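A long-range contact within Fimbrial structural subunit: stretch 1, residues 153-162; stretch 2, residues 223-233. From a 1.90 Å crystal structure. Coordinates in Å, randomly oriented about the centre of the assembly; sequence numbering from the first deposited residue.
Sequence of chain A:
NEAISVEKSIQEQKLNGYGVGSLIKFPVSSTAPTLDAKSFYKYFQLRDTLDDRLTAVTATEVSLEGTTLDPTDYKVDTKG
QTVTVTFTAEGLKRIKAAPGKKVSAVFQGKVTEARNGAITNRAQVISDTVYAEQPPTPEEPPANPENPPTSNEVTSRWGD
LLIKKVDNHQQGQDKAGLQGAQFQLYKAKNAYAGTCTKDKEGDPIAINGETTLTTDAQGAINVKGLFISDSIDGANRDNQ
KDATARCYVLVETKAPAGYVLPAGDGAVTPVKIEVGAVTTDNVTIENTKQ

Stretch 1 153-162: EVTSRWGDLL
Stretch 2, residues 223-233: VKGLFISDSID

Strand 154-162 and strand 223-230 pair antiparallel, their N-to-C directions 137° apart and their axes approaching to 4.3 Å. Most backbone angles are extended, from Ser-156 at -113/127 to Leu-161 at -143/128. Opposite Leu-161, Val-223 donates N to Leu-161 O (2.7 Å) and accepts Leu-161 N on its O (2.9 Å). The next hydrogen-bonded pair is Gly-159 with Leu-226: Gly-159 N to Leu-226 O is 2.9 Å, and Leu-226 N to Gly-159 O is 2.6 Å. Between these pairs one residue, Asp-160, faces two, Lys-224 and Gly-225, so the register shifts by one, a beta bulge; Lys-224 has phi/psi of -78/-5 there.

A second irregularity lies at Ile-228 (-110/-56). Arg-157 O accepts from Ile-228 N at 2.8 Å, whereas Arg-157 N donates to Ser-229 O at 2.8 Å. The turn of the backbone aims the Ile-228 CB toward stretch 1, and the chain (chi1 m, chi2 t) reaches over Gly-159, its CD1 3.6 Å from Gly-159 N. Glycine suits this hollow: an ideal CB on Gly-159 would lie 3.0 Å from Ile-228 CD1, so the isoleucine tip occupies the space a side chain would need.

The face bearing Ser-156, Trp-158 and Phe-227 is built around the indole. Trp-158 (chi1 -68°, chi2 71°) lays its ring across the neighbouring backbone, CE3 lying 3.4 Å from Phe-227 N. Phe-227 CB sits 4.0 Å from the centroid of the Trp-158 six-membered ring, only 8° off its normal, a CH-pi contact. With chi1 t, the Phe-227 ring turns its edge to the five-membered ring; the centroids are 5.8 Å apart and the planes at 72°. Ser-156 (chi1 t) is small enough to fit beside this pair, and its OG accepts a hydrogen bond from Trp-158 NE1 at 2.8 Å.

Across the sheet, Leu-161 (chi1 t, chi2 p) packs its CB 4.0 Å from Val-223 CB and brings CD2 to 4.3 Å from Leu-226 CD1, branched chains filling the apolar space together. Farther along this face, the end of Arg-157 leads away, and one water accepts from Arg-157 NH1 at 3.0 Å and donates to Ser-229 OG at 2.9 Å.

Ser-231 (chi1 p) closes the far end. Its CB points toward stretch 1, and its OG accepts from Thr-155 N at 2.9 Å, while Ser-231 N donates to Thr-155 O at 2.9 Å. Beyond it, Val-154 CG1 meets Ile-232 CD1 at 3.9 Å.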

# COMPACT_ATOMS: atom_id res chain seq x y z
N GLU A 153 14.55 0.37 -1.85
CA GLU A 153 13.41 -0.46 -2.23
C GLU A 153 12.64 -0.80 -0.96
O GLU A 153 13.25 -1.23 0.02
CB GLU A 153 13.88 -1.74 -2.94
CG GLU A 153 12.74 -2.60 -3.55
CD GLU A 153 13.22 -3.91 -4.17
OE1 GLU A 153 13.92 -4.69 -3.49
OE2 GLU A 153 12.88 -4.18 -5.34
N VAL A 154 11.32 -0.61 -0.97
CA VAL A 154 10.48 -1.02 0.16
C VAL A 154 9.68 -2.24 -0.27
O VAL A 154 9.49 -2.46 -1.46
CB VAL A 154 9.51 0.08 0.65
CG1 VAL A 154 10.27 1.32 1.14
CG2 VAL A 154 8.47 0.42 -0.44
N THR A 155 9.23 -3.02 0.70
CA THR A 155 8.45 -4.23 0.43
C THR A 155 7.26 -4.34 1.37
O THR A 155 7.38 -4.17 2.60
CB THR A 155 9.33 -5.51 0.52
OG1 THR A 155 10.43 -5.39 -0.38
CG2 THR A 155 8.51 -6.76 0.15
N SER A 156 6.10 -4.60 0.78
CA SER A 156 4.88 -4.90 1.50
C SER A 156 4.53 -6.37 1.21
O SER A 156 4.45 -6.77 0.05
CB SER A 156 3.75 -3.97 1.03
OG SER A 156 2.57 -4.19 1.77
N ARG A 157 4.33 -7.15 2.27
CA ARG A 157 4.11 -8.59 2.14
C ARG A 157 2.66 -8.98 2.35
O ARG A 157 2.00 -8.48 3.27
CB ARG A 157 5.01 -9.36 3.10
CG ARG A 157 6.49 -9.17 2.80
CD ARG A 157 7.32 -10.33 3.32
NE ARG A 157 8.46 -10.60 2.43
CZ ARG A 157 9.56 -9.86 2.36
NH1 ARG A 157 9.69 -8.78 3.14
NH2 ARG A 157 10.53 -10.19 1.52
N TRP A 158 2.18 -9.86 1.47
CA TRP A 158 0.77 -10.23 1.42
C TRP A 158 0.60 -11.73 1.21
O TRP A 158 1.42 -12.38 0.56
CB TRP A 158 0.05 -9.45 0.31
CG TRP A 158 -0.05 -7.98 0.61
CD1 TRP A 158 0.98 -7.07 0.61
CD2 TRP A 158 -1.23 -7.25 0.96
NE1 TRP A 158 0.51 -5.83 0.94
CE2 TRP A 158 -0.84 -5.91 1.15
CE3 TRP A 158 -2.58 -7.60 1.11
CZ2 TRP A 158 -1.76 -4.91 1.51
CZ3 TRP A 158 -3.48 -6.61 1.47
CH2 TRP A 158 -3.07 -5.28 1.66
N GLY A 159 -0.47 -12.28 1.78
CA GLY A 159 -0.78 -13.70 1.61
C GLY A 159 -2.26 -13.90 1.35
O GLY A 159 -3.07 -12.99 1.53
N ASP A 160 -2.62 -15.11 0.94
CA ASP A 160 -4.01 -15.40 0.61
C ASP A 160 -4.61 -16.40 1.60
O ASP A 160 -3.90 -16.97 2.43
CB ASP A 160 -4.14 -15.88 -0.84
CG ASP A 160 -3.28 -17.09 -1.14
OD1 ASP A 160 -2.80 -17.76 -0.20
OD2 ASP A 160 -3.08 -17.38 -2.34
N LEU A 161 -5.92 -16.58 1.51
CA LEU A 161 -6.63 -17.49 2.39
C LEU A 161 -7.73 -18.18 1.59
O LEU A 161 -8.51 -17.51 0.91
CB LEU A 161 -7.23 -16.73 3.58
CG LEU A 161 -8.05 -17.48 4.64
CD1 LEU A 161 -7.19 -18.43 5.45
CD2 LEU A 161 -8.75 -16.47 5.56
N LEU A 162 -7.76 -19.51 1.66
CA LEU A 162 -8.86 -20.27 1.08
C LEU A 162 -9.61 -20.97 2.21
O LEU A 162 -9.03 -21.76 2.96
CB LEU A 162 -8.36 -21.26 0.02
CG LEU A 162 -9.33 -22.20 -0.71
CD1 LEU A 162 -10.62 -21.51 -1.17
CD2 LEU A 162 -8.64 -22.88 -1.90
N VAL A 223 -9.92 -15.63 -0.45
CA VAL A 223 -9.41 -14.30 -0.12
C VAL A 223 -8.04 -14.13 -0.79
O VAL A 223 -7.06 -14.73 -0.36
CB VAL A 223 -9.30 -14.10 1.41
CG1 VAL A 223 -8.78 -12.71 1.75
CG2 VAL A 223 -10.65 -14.35 2.08
N LYS A 224 -8.00 -13.31 -1.84
CA LYS A 224 -6.81 -13.21 -2.69
C LYS A 224 -5.67 -12.36 -2.10
O LYS A 224 -4.58 -12.29 -2.68
CB LYS A 224 -7.19 -12.72 -4.10
CG LYS A 224 -7.64 -13.83 -5.05
CD LYS A 224 -7.76 -13.31 -6.48
CE LYS A 224 -7.65 -14.44 -7.49
NZ LYS A 224 -7.88 -13.98 -8.90
N GLY A 225 -5.91 -11.74 -0.95
CA GLY A 225 -4.85 -10.98 -0.30
C GLY A 225 -5.20 -10.47 1.08
O GLY A 225 -6.23 -9.82 1.26
N LEU A 226 -4.34 -10.79 2.04
CA LEU A 226 -4.36 -10.19 3.37
C LEU A 226 -2.95 -9.72 3.71
O LEU A 226 -1.97 -10.39 3.39
CB LEU A 226 -4.86 -11.19 4.43
CG LEU A 226 -6.36 -11.53 4.45
CD1 LEU A 226 -6.61 -12.79 5.27
CD2 LEU A 226 -7.21 -10.39 4.98
N PHE A 227 -2.85 -8.56 4.37
CA PHE A 227 -1.56 -7.97 4.74
C PHE A 227 -0.81 -8.83 5.77
O PHE A 227 -1.42 -9.36 6.70
CB PHE A 227 -1.77 -6.55 5.27
CG PHE A 227 -0.53 -5.91 5.83
CD1 PHE A 227 0.49 -5.47 4.98
CD2 PHE A 227 -0.40 -5.73 7.21
CE1 PHE A 227 1.62 -4.86 5.50
CE2 PHE A 227 0.74 -5.12 7.73
CZ PHE A 227 1.75 -4.69 6.88
N ILE A 228 0.50 -8.98 5.59
CA ILE A 228 1.31 -9.76 6.53
C ILE A 228 2.25 -8.86 7.33
O ILE A 228 2.21 -8.87 8.57
CB ILE A 228 2.09 -10.88 5.81
CG1 ILE A 228 1.11 -11.97 5.36
CG2 ILE A 228 3.15 -11.50 6.73
CD1 ILE A 228 1.73 -13.01 4.48
N SER A 229 3.07 -8.09 6.62
CA SER A 229 4.10 -7.24 7.23
C SER A 229 4.72 -6.35 6.16
O SER A 229 4.56 -6.59 4.96
CB SER A 229 5.20 -8.09 7.85
OG SER A 229 6.00 -8.67 6.83
N ASP A 230 5.44 -5.31 6.60
CA ASP A 230 6.22 -4.50 5.65
C ASP A 230 7.66 -4.28 6.13
O ASP A 230 8.02 -4.63 7.25
CB ASP A 230 5.49 -3.19 5.29
CG ASP A 230 5.31 -2.26 6.47
OD1 ASP A 230 6.30 -1.98 7.18
OD2 ASP A 230 4.18 -1.77 6.69
N SER A 231 8.47 -3.68 5.25
CA SER A 231 9.91 -3.57 5.47
C SER A 231 10.29 -2.34 6.31
O SER A 231 11.48 -2.10 6.55
CB SER A 231 10.65 -3.55 4.13
OG SER A 231 10.24 -2.45 3.33
N ILE A 232 9.30 -1.57 6.76
CA ILE A 232 9.57 -0.34 7.53
C ILE A 232 9.66 -0.62 9.02
O ILE A 232 8.79 -1.27 9.58
CB ILE A 232 8.49 0.74 7.29
CG1 ILE A 232 8.17 0.89 5.79
CG2 ILE A 232 8.90 2.08 7.93
CD1 ILE A 232 9.35 1.34 4.93
N ASP A 233 10.70 -0.11 9.66
CA ASP A 233 10.83 -0.22 11.12
C ASP A 233 10.26 1.01 11.81
O ASP A 233 10.05 2.06 11.18
CB ASP A 233 12.29 -0.43 11.52
CG ASP A 233 12.47 -1.47 12.63
OD1 ASP A 233 11.46 -2.06 13.10
OD2 ASP A 233 13.64 -1.70 13.01
O HOH W 1 8.26 -7.48 5.48